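Local coordinates for protein Sb(V)-As(V) reductase (Leishmania major, PDB 2J6P) that probably reduces arsenate and antimonate, with a Cdc25-like rhodanese fold and an anion-binding loop of the Cdc25 kind, at residues K8-V13 with H115-V120; A25-C30 with V72-Q77; D29-D34 with L79-K84. All blocks are in the same frame, centred on the assembly; numbering follows the deposited sequence.

The three contacts run from the sheet's centre outward. Contact 2, fully buried, joins strands 25-29 and 70-74 in the parallel sheet by main-chain hydrogen bonds, with aromatic side chains on both faces. Contact 3 lies where these two strands end: it shares D29 and C30 with contact 2, touches the same sulfate, and replaces apolar packing with carboxylates round an arginine. Contact 1 is partly buried and more peripheral, its centre about 14 Å from that of contact 2, and packs helix 9-17 against the end of helix 109-117 mainly through apolar and aromatic groups, with no salt bridge. L12 CD1 meets V72 CG2 at 4.2 Å, linking contact 1 to the sheet.

Contact 1 (K8-V13 with H115-V120); sequences KPEELV and HMYGDV
V13 lays its CG2 methyl on the ring of Y117, part of the packing between helix 9-17 and the end of helix 109-117, two helices of the rhodanese fold. A CH-pi contact is supported by a CG2-to-centroid distance of 3.6 Å in the V13-Y117 pair, with the methyl 16° off the ring normal. The nearest ring atom is CE1 of Y117, 3.5 Å from V13 CG2, which shows that the methyl sits toward the rim. The opposite face of the ring is met by CG of its chain neighbour M116, so the phenol is held between a valine methyl and a methionine methylene. P9 uses one atom for two contacts: its CB is 4.1 Å from Y117 CE1 and equally far from M116 SD. E10 and M116 cross at about a right angle; the bend of M116 at chi3 (-87°) turns CE aside, and both SD and CE lie against the E10 carboxylate. Around this patch F113, one turn earlier in helix 109-117, touches P9 and V13, while R121 and L124 also touch V13. The phenol oxygen reaches the start of helix 9-17 by van der Waals contact, with Y117 OH lying 3.6 Å from E10 CA and 3.8 Å from E10 CG.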
ATOM      1  N   LYS A   8      15.392 -16.394  -7.958  1.00 22.57           N
ATOM      2  CA  LYS A   8      14.744 -17.018  -6.802  1.00 23.90           C
ATOM      3  C   LYS A   8      15.671 -17.036  -5.650  1.00 23.36           C
ATOM      4  O   LYS A   8      16.851 -16.904  -5.863  1.00 22.83           O
ATOM      5  CB  LYS A   8      14.475 -18.484  -7.096  1.00 24.56           C
ATOM      6  CG  LYS A   8      13.672 -18.689  -8.452  1.00 29.68           C
ATOM      7  CD  LYS A   8      13.740 -20.190  -8.764  1.00 34.54           C
ATOM      8  CE  LYS A   8      12.384 -20.514  -9.350  1.00 45.17           C
ATOM      9  NZ  LYS A   8      12.348 -21.334 -10.629  1.00 44.95           N
ATOM     10  N   PRO A   9      15.126 -17.229  -4.411  1.00 25.44           N
ATOM     11  CA  PRO A   9      15.950 -17.252  -3.240  1.00 26.33           C
ATOM     12  C   PRO A   9      16.992 -18.336  -3.346  1.00 26.89           C
ATOM     13  O   PRO A   9      18.096 -18.080  -2.901  1.00 26.15           O
ATOM     14  CB  PRO A   9      15.009 -17.553  -2.104  1.00 24.61           C
ATOM     15  CG  PRO A   9      13.699 -17.250  -2.612  1.00 29.45           C
ATOM     16  CD  PRO A   9      13.694 -17.349  -4.065  1.00 25.75           C
ATOM     17  N   GLU A  10      16.681 -19.499  -3.913  1.00 26.33           N
ATOM     18  CA  GLU A  10      17.713 -20.586  -3.938  1.00 28.46           C
ATOM     19  C   GLU A  10      18.867 -20.132  -4.745  1.00 28.08           C
ATOM     20  O   GLU A  10      19.999 -20.459  -4.404  1.00 28.18           O
ATOM     21  CB  GLU A  10      17.169 -21.905  -4.613  1.00 28.21           C
ATOM     22  CG  GLU A  10      15.912 -22.482  -4.028  1.00 37.62           C
ATOM     23  CD  GLU A  10      14.579 -21.773  -4.584  1.00 40.92           C
ATOM     24  OE1 GLU A  10      14.389 -20.563  -4.492  1.00 36.73           O
ATOM     25  OE2 GLU A  10      13.772 -22.442  -5.216  1.00 47.46           O
ATOM     26  N   GLU A  11      18.570 -19.472  -5.884  1.00 26.69           N
ATOM     27  CA  GLU A  11      19.543 -18.961  -6.797  1.00 28.82           C
ATOM     28  C   GLU A  11      20.416 -17.876  -6.182  1.00 29.03           C
ATOM     29  O   GLU A  11      21.598 -17.832  -6.469  1.00 28.46           O
ATOM     30  CB  GLU A  11      18.857 -18.432  -8.035  1.00 29.11           C
ATOM     31  CG  GLU A  11      18.055 -19.543  -8.849  1.00 30.63           C
ATOM     32  CD  GLU A  11      17.395 -18.942 -10.087  1.00 35.25           C
ATOM     33  OE1 GLU A  11      16.783 -17.812 -10.038  1.00 27.63           O
ATOM     34  OE2 GLU A  11      17.491 -19.569 -11.170  1.00 44.34           O
ATOM     35  N   LEU A  12      19.844 -16.992  -5.341  1.00 26.54           N
ATOM     36  CA  LEU A  12      20.629 -16.044  -4.605  1.00 25.73           C
ATOM     37  C   LEU A  12      21.546 -16.739  -3.545  1.00 27.48           C
ATOM     38  O   LEU A  12      22.665 -16.357  -3.357  1.00 27.22           O
ATOM     39  CB  LEU A  12      19.707 -15.034  -3.834  1.00 26.01           C
ATOM     40  CG  LEU A  12      20.460 -13.954  -2.991  1.00 26.35           C
ATOM     41  CD1 LEU A  12      21.448 -13.105  -3.833  1.00 19.57           C
ATOM     42  CD2 LEU A  12      19.403 -12.998  -2.268  1.00 23.83           C
ATOM     43  N   VAL A  13      21.065 -17.729  -2.845  1.00 25.82           N
ATOM     44  CA  VAL A  13      21.950 -18.401  -1.913  1.00 29.42           C
ATOM     45  C   VAL A  13      23.204 -19.046  -2.637  1.00 31.08           C
ATOM     46  O   VAL A  13      24.353 -18.987  -2.106  1.00 33.39           O
ATOM     47  CB  VAL A  13      21.104 -19.491  -1.158  1.00 28.97           C
ATOM     48  CG1 VAL A  13      22.017 -20.511  -0.393  1.00 28.37           C
ATOM     49  CG2 VAL A  13      20.053 -18.786  -0.218  1.00 28.66           C
ATOM     50  N   HIS A 115      11.690 -16.850   4.908  1.00 24.37           N
ATOM     51  CA  HIS A 115      10.799 -17.987   5.086  1.00 25.11           C
ATOM     52  C   HIS A 115      11.511 -19.278   4.614  1.00 26.32           C
ATOM     53  O   HIS A 115      11.416 -20.329   5.285  1.00 23.67           O
ATOM     54  CB  HIS A 115       9.475 -17.845   4.352  1.00 22.38           C
ATOM     55  CG  HIS A 115       8.602 -19.056   4.477  1.00 27.81           C
ATOM     56  ND1 HIS A 115       7.810 -19.269   5.581  1.00 31.35           N
ATOM     57  CD2 HIS A 115       8.399 -20.120   3.652  1.00 26.01           C
ATOM     58  CE1 HIS A 115       7.142 -20.410   5.425  1.00 31.83           C
ATOM     59  NE2 HIS A 115       7.477 -20.927   4.264  1.00 30.07           N
ATOM     60  N   MET A 116      12.264 -19.180   3.531  1.00 25.61           N
ATOM     61  CA  MET A 116      12.840 -20.407   3.036  1.00 28.28           C
ATOM     62  C   MET A 116      14.071 -20.815   3.814  1.00 28.65           C
ATOM     63  O   MET A 116      14.371 -21.967   3.921  1.00 30.44           O
ATOM     64  CB  MET A 116      13.200 -20.277   1.588  1.00 26.33           C
ATOM     65  CG  MET A 116      13.743 -21.655   0.917  1.00 29.82           C
ATOM     66  SD  MET A 116      13.927 -21.325  -0.891  1.00 31.38           S
ATOM     67  CE  MET A 116      12.305 -21.687  -1.552  1.00 31.96           C
ATOM     68  N   TYR A 117      14.817 -19.863   4.342  1.00 29.40           N
ATOM     69  CA  TYR A 117      16.151 -20.151   4.760  1.00 27.47           C
ATOM     70  C   TYR A 117      16.392 -19.830   6.152  1.00 28.42           C
ATOM     71  O   TYR A 117      17.495 -20.112   6.679  1.00 28.81           O
ATOM     72  CB  TYR A 117      17.159 -19.350   3.892  1.00 27.73           C
ATOM     73  CG  TYR A 117      17.382 -20.089   2.582  1.00 27.83           C
ATOM     74  CD1 TYR A 117      16.804 -19.654   1.394  1.00 26.06           C
ATOM     75  CD2 TYR A 117      18.108 -21.273   2.567  1.00 31.06           C
ATOM     76  CE1 TYR A 117      16.953 -20.382   0.196  1.00 26.09           C
ATOM     77  CE2 TYR A 117      18.268 -22.032   1.402  1.00 29.02           C
ATOM     78  CZ  TYR A 117      17.683 -21.572   0.258  1.00 31.62           C
ATOM     79  OH  TYR A 117      17.886 -22.319  -0.804  1.00 33.93           O
ATOM     80  N   GLY A 118      15.474 -19.099   6.754  1.00 28.29           N
ATOM     81  CA  GLY A 118      15.771 -18.575   8.102  1.00 28.47           C
ATOM     82  C   GLY A 118      16.112 -19.655   9.101  1.00 32.67           C
ATOM     83  O   GLY A 118      16.928 -19.430  10.026  1.00 32.13           O
ATOM     84  N   ASP A 119      15.487 -20.807   8.961  1.00 32.36           N
ATOM     85  CA  ASP A 119      15.635 -21.813   9.994  1.00 36.84           C
ATOM     86  C   ASP A 119      16.738 -22.807   9.641  1.00 37.75           C
ATOM     87  O   ASP A 119      17.141 -23.547  10.467  1.00 38.69           O
ATOM     88  CB  ASP A 119      14.300 -22.527  10.340  1.00 37.65           C
ATOM     89  CG  ASP A 119      13.720 -23.234   9.169  1.00 41.66           C
ATOM     90  OD1 ASP A 119      14.452 -23.543   8.228  1.00 52.66           O
ATOM     91  OD2 ASP A 119      12.515 -23.470   9.146  1.00 51.86           O
ATOM     92  N   VAL A 120      17.243 -22.789   8.413  1.00 38.56           N
ATOM     93  CA  VAL A 120      18.294 -23.660   8.076  1.00 37.31           C
ATOM     94  C   VAL A 120      19.565 -22.996   7.660  1.00 35.66           C
ATOM     95  O   VAL A 120      20.593 -23.633   7.678  1.00 34.63           O
ATOM     96  CB  VAL A 120      17.869 -24.657   7.045  1.00 38.17           C
ATOM     97  CG1 VAL A 120      16.944 -25.584   7.758  1.00 41.28           C
ATOM     98  CG2 VAL A 120      17.169 -24.008   5.848  1.00 39.26           C
TER

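Contact 2 (A25-C30 with V72-Q77); sequences AAVIDC and VFHCAQ. With SO4 (sulfate ion), chain I.
V72 is held between A26 and I28 by two main-chain bonds of a parallel ladder: V72 N donates to A26 O at 2.8 Å, and V72 O accepts from I28 N at 2.7 Å. One step on, I28 O takes H74 N at 2.9 Å, after which H74 O receives C30 N at 2.8 Å. On its other side strand 25-29 bonds through V27 and D29 to strand 44-45 and the residues beyond it. The two strands, 20° apart in direction, are thus neighbours within the five-stranded parallel sheet of the rhodanese fold, and strand 70-74 leads directly into the loop from C75 that, as in Cdc25-class proteins, probably forms the active site. On one face of the sheet I28 and F73 lie side by side, with I28 CB over the centre of the phenyl ring; C30 SG comes to the edge of that ring, 3.6 Å from F73 CD2. The other face carries V27, D29 and H74. With chi1 at +77°, the H74 side chain sits between its own backbone N and carbonyl carbon, which brings the imidazole over D29 CA, while CG1 of V27 meets it at the edge. Both ring nitrogens have partners: H74 ND1 donates in the ring plane to C75 O at 3.0 Å and 177°, and H74 NE2 pairs with a water at 2.6 Å. That water gives D29 OD2 a weak, long bond; the stronger partner of the D29 carboxylate is R31. Farther along the loop, the amide N of Q77 donates to sulfate O4 at 3.1 Å.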
ATOM      1  N   ALA A  25      28.742  -9.878  -6.898  1.00 30.52           N
ATOM      2  CA  ALA A  25      27.294  -9.688  -6.607  1.00 31.03           C
ATOM      3  C   ALA A  25      27.086  -8.571  -5.607  1.00 29.74           C
ATOM      4  O   ALA A  25      27.926  -8.367  -4.659  1.00 31.15           O
ATOM      5  CB  ALA A  25      26.535 -11.021  -6.215  1.00 29.25           C
ATOM      6  N   ALA A  26      26.059  -7.770  -5.838  1.00 26.15           N
ATOM      7  CA  ALA A  26      25.641  -6.812  -4.826  1.00 23.71           C
ATOM      8  C   ALA A  26      24.147  -7.019  -4.514  1.00 21.82           C
ATOM      9  O   ALA A  26      23.368  -7.384  -5.421  1.00 19.56           O
ATOM     10  CB  ALA A  26      25.881  -5.347  -5.340  1.00 22.76           C
ATOM     11  N   VAL A  27      23.756  -6.758  -3.251  1.00 19.82           N
ATOM     12  CA  VAL A  27      22.353  -7.011  -2.767  1.00 19.92           C
ATOM     13  C   VAL A  27      21.885  -5.618  -2.422  1.00 21.06           C
ATOM     14  O   VAL A  27      22.552  -4.939  -1.681  1.00 19.90           O
ATOM     15  CB  VAL A  27      22.277  -7.944  -1.622  1.00 19.87           C
ATOM     16  CG1 VAL A  27      20.792  -8.066  -1.088  1.00 19.25           C
ATOM     17  CG2 VAL A  27      22.750  -9.265  -2.098  1.00 23.19           C
ATOM     18  N   ILE A  28      20.858  -5.142  -3.116  1.00 21.34           N
ATOM     19  CA  ILE A  28      20.340  -3.740  -2.931  1.00 20.38           C
ATOM     20  C   ILE A  28      19.010  -3.895  -2.140  1.00 20.82           C
ATOM     21  O   ILE A  28      18.073  -4.480  -2.601  1.00 17.86           O
ATOM     22  CB  ILE A  28      20.144  -3.012  -4.195  1.00 22.34           C
ATOM     23  CG1 ILE A  28      21.371  -3.228  -5.154  1.00 22.05           C
ATOM     24  CG2 ILE A  28      19.659  -1.471  -3.904  1.00 21.61           C
ATOM     25  CD1 ILE A  28      22.650  -2.688  -4.646  1.00 25.10           C
ATOM     26  N   ASP A  29      19.025  -3.493  -0.894  1.00 18.54           N
ATOM     27  CA  ASP A  29      17.858  -3.628  -0.074  1.00 20.72           C
ATOM     28  C   ASP A  29      17.042  -2.293  -0.225  1.00 19.62           C
ATOM     29  O   ASP A  29      17.555  -1.236   0.082  1.00 17.95           O
ATOM     30  CB  ASP A  29      18.334  -3.686   1.347  1.00 18.84           C
ATOM     31  CG  ASP A  29      17.182  -3.880   2.375  1.00 23.40           C
ATOM     32  OD1 ASP A  29      15.959  -3.640   2.103  1.00 22.28           O
ATOM     33  OD2 ASP A  29      17.585  -4.274   3.491  1.00 22.57           O
ATOM     34  N   CYS A  30      15.806  -2.381  -0.687  1.00 18.83           N
ATOM     35  CA  CYS A  30      15.055  -1.163  -1.025  1.00 18.51           C
ATOM     36  C   CYS A  30      14.057  -0.811   0.002  1.00 18.93           C
ATOM     37  O   CYS A  30      13.209   0.045  -0.281  1.00 17.78           O
ATOM     38  CB  CYS A  30      14.243  -1.402  -2.325  1.00 21.40           C
ATOM     39  SG  CYS A  30      15.454  -1.760  -3.744  1.00 21.39           S
ATOM     40  N   VAL A  72      21.196  -7.393  -7.181  1.00 21.87           N
ATOM     41  CA  VAL A  72      19.954  -8.092  -6.829  1.00 21.92           C
ATOM     42  C   VAL A  72      19.151  -7.145  -5.870  1.00 21.19           C
ATOM     43  O   VAL A  72      19.578  -6.809  -4.760  1.00 19.05           O
ATOM     44  CB  VAL A  72      20.274  -9.413  -6.104  1.00 22.58           C
ATOM     45  CG1 VAL A  72      18.974 -10.128  -5.689  1.00 19.89           C
ATOM     46  CG2 VAL A  72      21.074 -10.402  -7.068  1.00 17.45           C
ATOM     47  N   PHE A  73      18.040  -6.638  -6.363  1.00 19.90           N
ATOM     48  CA  PHE A  73      17.223  -5.731  -5.613  1.00 19.97           C
ATOM     49  C   PHE A  73      16.197  -6.597  -4.819  1.00 21.62           C
ATOM     50  O   PHE A  73      15.560  -7.500  -5.394  1.00 19.74           O
ATOM     51  CB  PHE A  73      16.520  -4.850  -6.613  1.00 18.75           C
ATOM     52  CG  PHE A  73      17.481  -3.734  -7.215  1.00 19.71           C
ATOM     53  CD1 PHE A  73      18.494  -4.082  -8.084  1.00 21.46           C
ATOM     54  CD2 PHE A  73      17.362  -2.377  -6.784  1.00 20.02           C
ATOM     55  CE1 PHE A  73      19.436  -3.111  -8.538  1.00 20.37           C
ATOM     56  CE2 PHE A  73      18.196  -1.395  -7.285  1.00 19.32           C
ATOM     57  CZ  PHE A  73      19.315  -1.785  -8.081  1.00 16.60           C
ATOM     58  N   HIS A  74      16.009  -6.280  -3.536  1.00 19.55           N
ATOM     59  CA  HIS A  74      14.848  -6.884  -2.821  1.00 20.70           C
ATOM     60  C   HIS A  74      14.208  -5.835  -1.903  1.00 18.34           C
ATOM     61  O   HIS A  74      14.807  -4.841  -1.512  1.00 17.42           O
ATOM     62  CB  HIS A  74      15.299  -8.133  -2.014  1.00 18.14           C
ATOM     63  CG  HIS A  74      16.017  -7.761  -0.733  1.00 20.38           C
ATOM     64  ND1 HIS A  74      15.335  -7.440   0.427  1.00 17.51           N
ATOM     65  CD2 HIS A  74      17.353  -7.697  -0.421  1.00 17.13           C
ATOM     66  CE1 HIS A  74      16.227  -7.204   1.407  1.00 21.76           C
ATOM     67  NE2 HIS A  74      17.460  -7.329   0.913  1.00 20.95           N
ATOM     68  N   CYS A  75      12.996  -6.101  -1.503  1.00 18.19           N
ATOM     69  CA  CYS A  75      12.431  -5.302  -0.412  1.00 19.29           C
ATOM     70  C   CYS A  75      11.760  -6.310   0.524  1.00 19.41           C
ATOM     71  O   CYS A  75      12.405  -7.332   0.820  1.00 20.04           O
ATOM     72  CB  CYS A  75      11.554  -4.166  -0.914  1.00 19.59           C
ATOM     73  SG  CYS A  75      10.138  -4.699  -1.907  1.00 21.01           S
ATOM     74  N   ALA A  76      10.543  -6.073   0.998  1.00 20.17           N
ATOM     75  CA  ALA A  76       9.882  -7.073   1.898  1.00 19.99           C
ATOM     76  C   ALA A  76       9.222  -8.131   1.059  1.00 19.69           C
ATOM     77  O   ALA A  76       9.397  -9.300   1.361  1.00 21.08           O
ATOM     78  CB  ALA A  76       8.820  -6.419   2.950  1.00 18.04           C
ATOM     79  N   GLN A  77       8.420  -7.725   0.051  1.00 18.38           N
ATOM     80  CA  GLN A  77       7.726  -8.729  -0.796  1.00 17.96           C
ATOM     81  C   GLN A  77       8.239  -8.703  -2.146  1.00 17.34           C
ATOM     82  O   GLN A  77       7.896  -9.586  -2.939  1.00 19.24           O
ATOM     83  CB  GLN A  77       6.220  -8.424  -0.827  1.00 18.06           C
ATOM     84  CG  GLN A  77       5.582  -8.617   0.648  1.00 21.64           C
ATOM     85  CD  GLN A  77       4.080  -8.389   0.658  1.00 23.83           C
ATOM     86  OE1 GLN A  77       3.386  -8.610  -0.333  1.00 27.72           O
ATOM     87  NE2 GLN A  77       3.577  -7.932   1.785  1.00 29.06           N
TER
HETATM   88  S   SO4 I 203       6.332  -4.511  -1.076  0.50 16.06           S
HETATM   89  O1  SO4 I 203       6.826  -3.164  -1.369  0.50 14.82           O
HETATM   90  O2  SO4 I 203       6.605  -5.338  -2.309  0.50 15.95           O
HETATM   91  O3  SO4 I 203       4.886  -4.585  -0.762  0.50 20.34           O
HETATM   92  O4  SO4 I 203       7.039  -4.977   0.072  0.50 15.71           O
HETATM   93  O   HOH W   1      19.050  -7.211   2.974  1.00 24.67           O

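Contact 3 (D29-D34 with L79-K84); sequences DCRDSD and LVRAPK. With SO4 (sulfate ion), chain I.
The C-X5-R loop from C75 to R81 ends here, and its arginine, on the first turn of helix 81-96, reaches both the bound sulfate and the acidic loop 29-34. R81 NH1 donates to D34 OD1 at 2.9 Å and R81 NH2 to D34 OD2 at 3.0 Å, an end-on two-nitrogen grip with the two planes 28° apart. The second hydrogen of R81 NH1 goes to D32 OD1 at 2.8 Å, but there the donor stands 61° out of the carboxylate plane. R81 NE points to sulfate O1 at 3.1 Å and R81 NH2 also bonds sulfate O4, so all five N-H groups of the guanidinium are used and its rotation is fixed. A bend of R81 at chi3 (-67°) sets the group between anion and aspartates. The acids are held in turn: D32 N donates to D34 OD1, and S33 N to D32 OD2. R31 meets D29 side-on, NE to OD1 at 2.8 Å and NH2 to OD2, while R31 N closes an Asx turn on OD1. C30 SG lies 3.9 Å from A82 CA. The sulfate, probably from the crystallisation liquor, also accepts from the amides of L79, V80 and R81; a bound HEPES sulfonate uses several of the same donors. Main-chain N-H groups at a helix start plus one arginine around an oxyanion form the phosphate-binding loop characteristic of Cdc25-class phosphatases, consistent with arsenate binding.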
ATOM      1  N   ASP A  29      19.025  -3.493  -0.894  1.00 18.54           N
ATOM      2  CA  ASP A  29      17.858  -3.628  -0.074  1.00 20.72           C
ATOM      3  C   ASP A  29      17.042  -2.293  -0.225  1.00 19.62           C
ATOM      4  O   ASP A  29      17.555  -1.236   0.082  1.00 17.95           O
ATOM      5  CB  ASP A  29      18.334  -3.686   1.347  1.00 18.84           C
ATOM      6  CG  ASP A  29      17.182  -3.880   2.375  1.00 23.40           C
ATOM      7  OD1 ASP A  29      15.959  -3.640   2.103  1.00 22.28           O
ATOM      8  OD2 ASP A  29      17.585  -4.274   3.491  1.00 22.57           O
ATOM      9  N   CYS A  30      15.806  -2.381  -0.687  1.00 18.83           N
ATOM     10  CA  CYS A  30      15.055  -1.163  -1.025  1.00 18.51           C
ATOM     11  C   CYS A  30      14.057  -0.811   0.002  1.00 18.93           C
ATOM     12  O   CYS A  30      13.209   0.045  -0.281  1.00 17.78           O
ATOM     13  CB  CYS A  30      14.243  -1.402  -2.325  1.00 21.40           C
ATOM     14  SG  CYS A  30      15.454  -1.760  -3.744  1.00 21.39           S
ATOM     15  N   ARG A  31      14.159  -1.439   1.193  1.00 19.82           N
ATOM     16  CA  ARG A  31      13.259  -1.188   2.344  1.00 19.92           C
ATOM     17  C   ARG A  31      13.465   0.144   3.013  1.00 21.03           C
ATOM     18  O   ARG A  31      14.462   0.792   2.785  1.00 18.69           O
ATOM     19  CB  ARG A  31      13.325  -2.320   3.354  1.00 20.93           C
ATOM     20  CG  ARG A  31      12.493  -3.563   2.796  1.00 17.23           C
ATOM     21  CD  ARG A  31      12.815  -4.814   3.761  1.00 18.06           C
ATOM     22  NE  ARG A  31      14.275  -4.985   3.924  1.00 16.98           N
ATOM     23  CZ  ARG A  31      14.775  -5.894   4.713  1.00 22.47           C
ATOM     24  NH1 ARG A  31      13.911  -6.699   5.376  1.00 21.18           N
ATOM     25  NH2 ARG A  31      16.071  -6.039   4.821  1.00 20.44           N
ATOM     26  N   ASP A  32      12.507   0.569   3.857  1.00 19.52           N
ATOM     27  CA  ASP A  32      12.646   1.871   4.482  1.00 19.09           C
ATOM     28  C   ASP A  32      12.566   1.822   6.042  1.00 21.52           C
ATOM     29  O   ASP A  32      13.603   1.669   6.679  1.00 22.24           O
ATOM     30  CB  ASP A  32      11.621   2.907   3.826  1.00 18.05           C
ATOM     31  CG  ASP A  32      10.203   2.314   3.638  1.00 22.66           C
ATOM     32  OD1 ASP A  32       9.821   1.949   2.473  1.00 17.47           O
ATOM     33  OD2 ASP A  32       9.430   2.190   4.663  1.00 25.03           O
ATOM     34  N   SER A  33      11.391   1.926   6.614  1.00 18.69           N
ATOM     35  CA  SER A  33      11.288   1.853   8.072  1.00 23.52           C
ATOM     36  C   SER A  33      11.106   0.405   8.486  1.00 23.93           C
ATOM     37  O   SER A  33      11.085   0.140   9.664  1.00 25.04           O
ATOM     38  CB  SER A  33      10.051   2.647   8.589  1.00 16.59           C
ATOM     39  OG  SER A  33       8.913   2.215   7.828  1.00 24.50           O
ATOM     40  N   ASP A  34      10.946  -0.507   7.512  1.00 24.26           N
ATOM     41  CA  ASP A  34      10.838  -1.964   7.870  1.00 24.91           C
ATOM     42  C   ASP A  34      12.142  -2.673   7.538  1.00 25.04           C
ATOM     43  O   ASP A  34      12.218  -3.902   7.588  1.00 25.99           O
ATOM     44  CB  ASP A  34       9.681  -2.649   7.096  1.00 24.99           C
ATOM     45  CG  ASP A  34       9.852  -2.532   5.559  1.00 25.56           C
ATOM     46  OD1 ASP A  34      10.540  -1.580   5.083  1.00 23.53           O
ATOM     47  OD2 ASP A  34       9.277  -3.332   4.798  1.00 23.82           O
ATOM     48  N   LEU A  79       7.367  -6.626  -4.458  1.00 17.79           N
ATOM     49  CA  LEU A  79       6.199  -6.406  -5.355  1.00 18.05           C
ATOM     50  C   LEU A  79       6.145  -4.950  -5.763  1.00 19.09           C
ATOM     51  O   LEU A  79       5.810  -4.685  -6.915  1.00 17.31           O
ATOM     52  CB  LEU A  79       4.846  -6.771  -4.733  1.00 16.67           C
ATOM     53  CG  LEU A  79       4.610  -8.273  -4.309  1.00 15.72           C
ATOM     54  CD1 LEU A  79       3.169  -8.323  -3.976  1.00 15.95           C
ATOM     55  CD2 LEU A  79       4.857  -9.322  -5.551  1.00 17.15           C
ATOM     56  N   VAL A  80       6.608  -4.065  -4.877  1.00 16.29           N
ATOM     57  CA  VAL A  80       6.526  -2.629  -5.169  1.00 18.29           C
ATOM     58  C   VAL A  80       7.919  -2.028  -5.078  1.00 19.39           C
ATOM     59  O   VAL A  80       8.463  -1.529  -6.063  1.00 21.52           O
ATOM     60  CB  VAL A  80       5.538  -1.864  -4.177  1.00 17.21           C
ATOM     61  CG1 VAL A  80       5.563  -0.270  -4.471  1.00 16.02           C
ATOM     62  CG2 VAL A  80       4.061  -2.541  -4.289  1.00 17.19           C
ATOM     63  N   ARG A  81       8.525  -2.083  -3.898  1.00 17.57           N
ATOM     64  CA  ARG A  81       9.725  -1.248  -3.746  1.00 17.42           C
ATOM     65  C   ARG A  81      10.906  -1.794  -4.497  1.00 17.73           C
ATOM     66  O   ARG A  81      11.672  -1.009  -5.022  1.00 17.32           O
ATOM     67  CB  ARG A  81      10.069  -0.982  -2.245  1.00 15.17           C
ATOM     68  CG  ARG A  81       8.979  -0.090  -1.711  1.00 16.08           C
ATOM     69  CD  ARG A  81       9.001   0.047  -0.178  1.00 17.18           C
ATOM     70  NE  ARG A  81       8.658  -1.292   0.344  1.00 16.11           N
ATOM     71  CZ  ARG A  81       8.994  -1.696   1.559  1.00 14.74           C
ATOM     72  NH1 ARG A  81       9.533  -0.858   2.434  1.00 15.38           N
ATOM     73  NH2 ARG A  81       8.729  -2.919   1.896  1.00 14.14           N
ATOM     74  N   ALA A  82      11.097  -3.130  -4.546  1.00 17.66           N
ATOM     75  CA  ALA A  82      12.331  -3.656  -5.226  1.00 17.41           C
ATOM     76  C   ALA A  82      12.194  -3.449  -6.730  1.00 17.86           C
ATOM     77  O   ALA A  82      13.126  -3.051  -7.424  1.00 20.52           O
ATOM     78  CB  ALA A  82      12.541  -5.185  -4.852  1.00 12.00           C
ATOM     79  N   PRO A  83      11.066  -3.855  -7.321  1.00 19.22           N
ATOM     80  CA  PRO A  83      11.054  -3.575  -8.760  1.00 18.45           C
ATOM     81  C   PRO A  83      11.115  -2.120  -9.192  1.00 20.05           C
ATOM     82  O   PRO A  83      11.631  -1.814 -10.266  1.00 18.24           O
ATOM     83  CB  PRO A  83       9.740  -4.292  -9.245  1.00 18.16           C
ATOM     84  CG  PRO A  83       8.971  -4.515  -8.105  1.00 19.64           C
ATOM     85  CD  PRO A  83       9.949  -4.752  -6.940  1.00 19.58           C
ATOM     86  N   LYS A  84      10.505  -1.224  -8.409  1.00 20.86           N
ATOM     87  CA  LYS A  84      10.679   0.201  -8.669  1.00 21.72           C
ATOM     88  C   LYS A  84      12.118   0.634  -8.586  1.00 20.65           C
ATOM     89  O   LYS A  84      12.532   1.304  -9.499  1.00 19.97           O
ATOM     90  CB  LYS A  84       9.849   1.101  -7.735  1.00 22.59           C
ATOM     91  CG  LYS A  84       8.342   1.030  -8.136  1.00 23.82           C
ATOM     92  CD  LYS A  84       7.641   1.861  -7.078  1.00 27.57           C
ATOM     93  CE  LYS A  84       7.036   3.048  -7.708  1.00 46.25           C
ATOM     94  NZ  LYS A  84       5.594   2.762  -8.004  1.00 42.54           N
TER
HETATM   95  S   SO4 I 203       6.332  -4.511  -1.076  0.50 16.06           S
HETATM   96  O1  SO4 I 203       6.826  -3.164  -1.369  0.50 14.82           O
HETATM   97  O2  SO4 I 203       6.605  -5.338  -2.309  0.50 15.95           O
HETATM   98  O3  SO4 I 203       4.886  -4.585  -0.762  0.50 20.34           O
HETATM   99  O4  SO4 I 203       7.039  -4.977   0.072  0.50 15.71           O